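MgGH51 (Meripilus giganteus, PDB 6ZPV) hydrolyses terminal alpha-L-arabinofuranosyl residues, as a fungal glycoside hydrolase of family GH51. Local coordinates at residues L20-N26 against S478-Q484; S223-F227 against F426-Y430. All coordinates share one frame; numbering follows the deposited sequence.

Contact 1. Residues L20-N26 against S478-Q484; sequences LMFEDIN and SYAPLLQ
Met21 and Leu482 lie at the heart of the seam that closes the (beta/alpha)8 barrel, where the first strand, 20-21, faces the end of the last, 474-479. No touching residue is exposed; the looser part is where two waters link the backbones in place of direct bonds. One bridges Met21 N to Tyr479 O, the other Met21 O to Leu482 N. Side chains pack directly beside these waters: Leu482 CB comes within 3.3 Å of Met21 O, and the methyl CD1 of Leu482 meets CD2 of Leu20 at 3.9 Å. Met21 CG lies anti to the backbone N (chi1 -177°) and the chain then bends at chi2, which brings SD alongside Ala480 CB at 3.7 Å. Ile25 CG2 rests on CB of Pro481, the residue after a cis peptide bond. Farther on, the Asn26 amide links strand 483-485 to Gln490, its OD1 taking the N-H of Gln490 while ND2 faces Leu483. With an alanine here, Leu483 O and Gln490 N would probably each lose their bond to the side-chain amide. The hydrogen bond to Leu483 is nearly straight: Asn26 ND2 gives its hydrogen to Leu483 O at 3.0 Å and 174°, with the oxygen in the amide plane.

Contact 2. Residues S223-F227 against F426-Y430; sequences SFFRF and FEGEY
Phe224 and Arg226 reach across the inside of the (beta/alpha)8 barrel to Phe426 and Glu429, joining its second strand, 224-227, to its seventh, 424-432. The axes of 224-227 and 426-428 come no nearer than 10.1 Å, so side chains make the connection. The two phenylalanines come from opposite directions and form an offset T-shaped pair: Phe426 turns its edge to the face of Phe224, ring centroids 5.5 Å apart and planes at 83°. Phe224 CG sits between its own backbone N and C=O (chi1 68°), a crowded position from which the ring presents its face to Phe426. Arg226 is stretched out from CG to NE, with CG anti to the backbone N (chi1 -177°), and its aliphatic part runs past the Phe426 ring, CD lying 3.6 Å from CE2 of Phe426. The guanidinium stands almost perpendicular to that ring. Within 426-430 itself, Gly428 CA lies over one face of the Phe426 ring, toward the rim. The Arg226 guanidinium has two carboxylate partners, Glu429 through NH1 and Glu347 through NE. Glu429 lies on the seventh strand, consistent with the place of the nucleophile in related (beta/alpha)8 glycosidases; its OE1 bonds to Tyr402 and to a glycerol probably from the crystallisation liquor. In the salt bridge, Glu429 OE2 accepts the hydrogen of Arg226 NH1 at 2.8 Å through its anti lone pair, close to the guanidinium plane.

Both contacts belong to the same eight-stranded parallel barrel, their centres about 9 Å apart. Contact 1 brings the first strand up against the eighth and the loop beyond it; contact 2 reaches across the barrel from the second to the seventh. Along the chain the order is 20-26, 223-227, 426-430, 478-484, so the inner pair is enclosed by the outer one. Strands 20-21 and 224-227 are neighbours, probably hydrogen-bonded from Arg226 N to Leu20 O and from Phe22 N to Arg226 O. On the other flank, Ser478 OG bonds to Gly428 O. The seam between strands one and eight thus adjoins the residues that hold Glu429, probably part of the active site.

Contact 1. Residues L20-N26 against S478-Q484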
loop_
_atom_site.group_PDB
_atom_site.type_symbol
_atom_site.label_atom_id
_atom_site.label_comp_id
_atom_site.label_asym_id
_atom_site.label_seq_id
_atom_site.Cartn_x
_atom_site.Cartn_y
_atom_site.Cartn_z
ATOM N N LEU A 20 -4.631 -4.782 5.725
ATOM C CA LEU A 20 -3.431 -4.268 5.076
ATOM C C LEU A 20 -2.983 -2.951 5.686
ATOM O O LEU A 20 -3.811 -2.133 6.145
ATOM C CB LEU A 20 -3.712 -4.025 3.589
ATOM C CG LEU A 20 -4.303 -5.189 2.813
ATOM C CD1 LEU A 20 -4.422 -4.811 1.350
ATOM C CD2 LEU A 20 -3.521 -6.472 2.976
ATOM N N MET A 21 -1.669 -2.733 5.668
ATOM C CA MET A 21 -1.048 -1.469 6.076
ATOM C C MET A 21 -0.352 -0.812 4.908
ATOM O O MET A 21 0.527 -1.421 4.288
ATOM C CB MET A 21 -0.062 -1.661 7.230
ATOM C CG MET A 21 0.565 -0.391 7.756
ATOM S SD MET A 21 1.999 0.173 6.804
ATOM C CE MET A 21 2.317 1.778 7.470
ATOM N N PHE A 22 -0.750 0.433 4.576
ATOM C CA PHE A 22 -0.199 1.123 3.414
ATOM C C PHE A 22 0.359 2.497 3.799
ATOM O O PHE A 22 -0.303 3.322 4.430
ATOM C CB PHE A 22 -1.285 1.285 2.339
ATOM C CG PHE A 22 -0.702 1.841 1.038
ATOM C CD1 PHE A 22 -0.614 3.202 0.806
ATOM C CD2 PHE A 22 -0.219 1.001 0.068
ATOM C CE1 PHE A 22 -0.031 3.684 -0.358
ATOM C CE2 PHE A 22 0.375 1.479 -1.102
ATOM C CZ PHE A 22 0.446 2.831 -1.313
ATOM N N GLU A 23 1.543 2.762 3.262
ATOM C CA GLU A 23 2.041 4.110 3.033
ATOM C C GLU A 23 2.805 4.026 1.712
ATOM O O GLU A 23 3.189 2.924 1.311
ATOM C CB GLU A 23 2.967 4.558 4.166
ATOM C CG GLU A 23 4.329 3.855 4.146
ATOM C CD GLU A 23 5.191 4.223 5.358
ATOM O OE1 GLU A 23 5.498 5.432 5.546
ATOM O OE2 GLU A 23 5.534 3.279 6.099
ATOM N N ASP A 24 3.141 5.173 1.118
ATOM C CA ASP A 24 3.997 5.178 -0.079
ATOM C C ASP A 24 5.440 5.022 0.410
ATOM O O ASP A 24 6.059 5.967 0.954
ATOM C CB ASP A 24 3.794 6.466 -0.891
ATOM C CG ASP A 24 4.173 6.276 -2.321
ATOM O OD1 ASP A 24 5.075 5.440 -2.629
ATOM O OD2 ASP A 24 3.542 6.957 -3.213
ATOM N N ILE A 25 5.965 3.802 0.286
ATOM C CA ILE A 25 7.332 3.420 0.659
ATOM C C ILE A 25 7.756 2.415 -0.423
ATOM O O ILE A 25 6.917 1.658 -0.936
ATOM C CB ILE A 25 7.386 2.787 2.070
ATOM C CG1 ILE A 25 8.822 2.468 2.532
ATOM C CG2 ILE A 25 6.482 1.583 2.195
ATOM C CD1 ILE A 25 8.908 1.961 3.952
ATOM N N ASN A 26 9.024 2.381 -0.783
ATOM C CA ASN A 26 9.474 1.464 -1.823
ATOM C C ASN A 26 8.698 1.668 -3.138
ATOM O O ASN A 26 8.481 0.732 -3.919
ATOM C CB ASN A 26 9.361 -0.008 -1.426
ATOM C CG ASN A 26 9.889 -0.369 -0.072
ATOM O OD1 ASN A 26 10.994 0.044 0.299
ATOM N ND2 ASN A 26 9.121 -1.199 0.657
ATOM N N SER A 478 -2.055 -6.112 10.728
ATOM C CA SER A 478 -1.512 -5.959 9.376
ATOM C C SER A 478 0.009 -6.037 9.379
ATOM O O SER A 478 0.700 -5.354 10.162
ATOM C CB SER A 478 -1.980 -4.619 8.759
ATOM O OG SER A 478 -1.935 -3.530 9.664
ATOM N N TYR A 479 0.530 -6.829 8.447
ATOM C CA TYR A 479 1.975 -6.882 8.140
ATOM C C TYR A 479 2.439 -5.531 7.579
ATOM O O TYR A 479 1.651 -4.839 6.918
ATOM C CB TYR A 479 2.209 -7.993 7.096
ATOM C CG TYR A 479 3.641 -8.318 6.735
ATOM C CD1 TYR A 479 4.389 -7.558 5.869
ATOM C CD2 TYR A 479 4.239 -9.451 7.284
ATOM C CE1 TYR A 479 5.694 -7.873 5.518
ATOM C CE2 TYR A 479 5.532 -9.788 6.914
ATOM C CZ TYR A 479 6.272 -9.018 6.036
ATOM O OH TYR A 479 7.571 -9.314 5.659
ATOM N N ALA A 480 3.706 -5.196 7.766
ATOM C CA ALA A 480 4.221 -4.003 7.075
ATOM C C ALA A 480 5.678 -4.137 6.744
ATOM O O ALA A 480 6.424 -4.757 7.537
ATOM C CB ALA A 480 3.991 -2.760 7.893
ATOM N N PRO A 481 6.163 -3.489 5.664
ATOM C CA PRO A 481 5.362 -2.857 4.623
ATOM C C PRO A 481 4.665 -3.885 3.717
ATOM O O PRO A 481 5.075 -5.045 3.570
ATOM C CB PRO A 481 6.394 -2.059 3.776
ATOM C CG PRO A 481 7.576 -1.947 4.682
ATOM C CD PRO A 481 7.593 -3.226 5.504
ATOM N N LEU A 482 3.622 -3.390 3.026
ATOM C CA LEU A 482 2.811 -4.166 2.094
ATOM C C LEU A 482 3.528 -4.409 0.780
ATOM O O LEU A 482 3.420 -5.533 0.258
ATOM C CB LEU A 482 1.517 -3.412 1.897
ATOM C CG LEU A 482 0.455 -4.090 1.032
ATOM C CD1 LEU A 482 0.023 -5.422 1.603
ATOM C CD2 LEU A 482 -0.723 -3.173 0.850
ATOM N N LEU A 483 4.149 -3.362 0.221
ATOM C CA LEU A 483 4.546 -3.379 -1.184
ATOM C C LEU A 483 5.986 -2.944 -1.363
ATOM O O LEU A 483 6.497 -2.066 -0.627
ATOM C CB LEU A 483 3.620 -2.466 -1.999
ATOM C CG LEU A 483 2.249 -3.052 -2.300
ATOM C CD1 LEU A 483 1.286 -2.045 -2.822
ATOM C CD2 LEU A 483 2.355 -4.191 -3.289
ATOM N N GLN A 484 6.603 -3.452 -2.422
ATOM C CA GLN A 484 7.999 -3.145 -2.770
ATOM C C GLN A 484 8.248 -3.149 -4.270
ATOM O O GLN A 484 8.144 -4.212 -4.912
ATOM C CB GLN A 484 8.932 -4.161 -2.140
ATOM C CG GLN A 484 10.388 -4.041 -2.541
ATOM C CD GLN A 484 11.224 -5.270 -2.201
ATOM O OE1 GLN A 484 10.716 -6.336 -1.924
ATOM N NE2 GLN A 484 12.529 -5.089 -2.274
HETATM O O HOH W 1 3.163 -0.418 3.685
HETATM O O HOH W 2 -0.321 -5.367 5.115
#

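Contact 2. Residues S223-F227 against F426-Y430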
loop_
_atom_site.group_PDB
_atom_site.type_symbol
_atom_site.label_atom_id
_atom_site.label_comp_id
_atom_site.label_asym_id
_atom_site.label_seq_id
_atom_site.Cartn_x
_atom_site.Cartn_y
_atom_site.Cartn_z
ATOM N N SER A 223 -9.729 -7.232 5.207
ATOM C CA SER A 223 -10.965 -6.592 5.686
ATOM C C SER A 223 -10.794 -5.082 5.872
ATOM O O SER A 223 -11.808 -4.367 5.918
ATOM C CB SER A 223 -11.432 -7.158 7.005
ATOM O OG SER A 223 -10.479 -6.918 8.027
ATOM N N PHE A 224 -9.575 -4.595 6.007
ATOM C CA PHE A 224 -9.340 -3.170 6.245
ATOM C C PHE A 224 -8.057 -2.768 5.552
ATOM O O PHE A 224 -7.221 -3.575 5.154
ATOM C CB PHE A 224 -9.235 -2.839 7.736
ATOM C CG PHE A 224 -8.023 -3.388 8.434
ATOM C CD1 PHE A 224 -6.771 -2.764 8.331
ATOM C CD2 PHE A 224 -8.088 -4.579 9.143
ATOM C CE1 PHE A 224 -5.641 -3.288 8.884
ATOM C CE2 PHE A 224 -6.950 -5.102 9.733
ATOM C CZ PHE A 224 -5.734 -4.473 9.602
ATOM N N PHE A 225 -7.906 -1.460 5.429
ATOM C CA PHE A 225 -6.739 -0.817 4.801
ATOM C C PHE A 225 -6.351 0.388 5.661
ATOM O O PHE A 225 -7.098 1.391 5.721
ATOM C CB PHE A 225 -7.097 -0.413 3.364
ATOM C CG PHE A 225 -5.965 -0.010 2.468
ATOM C CD1 PHE A 225 -5.435 1.276 2.476
ATOM C CD2 PHE A 225 -5.450 -0.868 1.533
ATOM C CE1 PHE A 225 -4.502 1.682 1.533
ATOM C CE2 PHE A 225 -4.530 -0.476 0.585
ATOM C CZ PHE A 225 -4.054 0.826 0.581
ATOM N N ARG A 226 -5.227 0.304 6.349
ATOM C CA ARG A 226 -4.679 1.399 7.195
ATOM C C ARG A 226 -3.872 2.329 6.291
ATOM O O ARG A 226 -3.009 1.857 5.503
ATOM C CB ARG A 226 -3.796 0.817 8.305
ATOM C CG ARG A 226 -3.261 1.847 9.254
ATOM C CD ARG A 226 -2.039 1.356 10.021
ATOM N NE ARG A 226 -1.480 2.369 10.917
ATOM C CZ ARG A 226 -0.182 2.483 11.209
ATOM N NH1 ARG A 226 0.688 1.554 10.788
ATOM N NH2 ARG A 226 0.235 3.539 11.890
ATOM N N PHE A 227 -4.110 3.640 6.339
ATOM C CA PHE A 227 -3.471 4.578 5.398
ATOM C C PHE A 227 -3.660 5.974 5.934
ATOM O O PHE A 227 -4.577 6.197 6.759
ATOM C CB PHE A 227 -4.102 4.442 4.008
ATOM C CG PHE A 227 -5.408 5.184 3.834
ATOM C CD1 PHE A 227 -6.529 4.797 4.512
ATOM C CD2 PHE A 227 -5.431 6.354 3.086
ATOM C CE1 PHE A 227 -7.679 5.552 4.446
ATOM C CE2 PHE A 227 -6.581 7.094 3.017
ATOM C CZ PHE A 227 -7.708 6.715 3.716
ATOM N N PHE A 426 -4.864 -2.986 17.994
ATOM C CA PHE A 426 -4.605 -3.087 16.542
ATOM C C PHE A 426 -3.112 -3.362 16.394
ATOM O O PHE A 426 -2.283 -2.545 16.817
ATOM C CB PHE A 426 -4.920 -1.722 15.936
ATOM C CG PHE A 426 -4.597 -1.504 14.481
ATOM C CD1 PHE A 426 -4.567 -2.541 13.594
ATOM C CD2 PHE A 426 -4.378 -0.211 13.998
ATOM C CE1 PHE A 426 -4.338 -2.324 12.238
ATOM C CE2 PHE A 426 -4.162 0.026 12.644
ATOM C CZ PHE A 426 -4.164 -1.048 11.768
ATOM N N GLU A 427 -2.724 -4.521 15.837
ATOM C CA GLU A 427 -1.321 -4.797 15.538
ATOM C C GLU A 427 -1.049 -4.199 14.153
ATOM O O GLU A 427 -1.069 -4.925 13.136
ATOM C CB GLU A 427 -1.039 -6.291 15.608
ATOM C CG GLU A 427 0.442 -6.583 15.752
ATOM C CD GLU A 427 0.992 -6.549 17.160
ATOM O OE1 GLU A 427 0.238 -6.407 18.128
ATOM O OE2 GLU A 427 2.269 -6.693 17.300
ATOM N N GLY A 428 -0.886 -2.864 14.111
ATOM C CA GLY A 428 -0.939 -2.156 12.838
ATOM C C GLY A 428 0.269 -2.288 11.963
ATOM O O GLY A 428 0.217 -1.949 10.772
ATOM N N GLU A 429 1.404 -2.729 12.546
ATOM C CA GLU A 429 2.584 -3.087 11.762
ATOM C C GLU A 429 3.249 -4.250 12.503
ATOM O O GLU A 429 3.604 -4.110 13.680
ATOM C CB GLU A 429 3.620 -1.936 11.706
ATOM C CG GLU A 429 3.089 -0.672 11.037
ATOM C CD GLU A 429 4.010 0.524 11.034
ATOM O OE1 GLU A 429 5.277 0.326 11.086
ATOM O OE2 GLU A 429 3.498 1.665 11.028
ATOM N N TYR A 430 3.553 -5.291 11.765
ATOM C CA TYR A 430 4.444 -6.334 12.281
ATOM C C TYR A 430 5.101 -7.033 11.115
ATOM O O TYR A 430 4.517 -7.172 10.047
ATOM C CB TYR A 430 3.740 -7.343 13.223
ATOM C CG TYR A 430 2.665 -8.203 12.602
ATOM C CD1 TYR A 430 1.410 -7.717 12.298
ATOM C CD2 TYR A 430 2.938 -9.537 12.295
ATOM C CE1 TYR A 430 0.443 -8.520 11.723
ATOM C CE2 TYR A 430 1.986 -10.334 11.710
ATOM C CZ TYR A 430 0.726 -9.853 11.425
ATOM O OH TYR A 430 -0.214 -10.665 10.880
#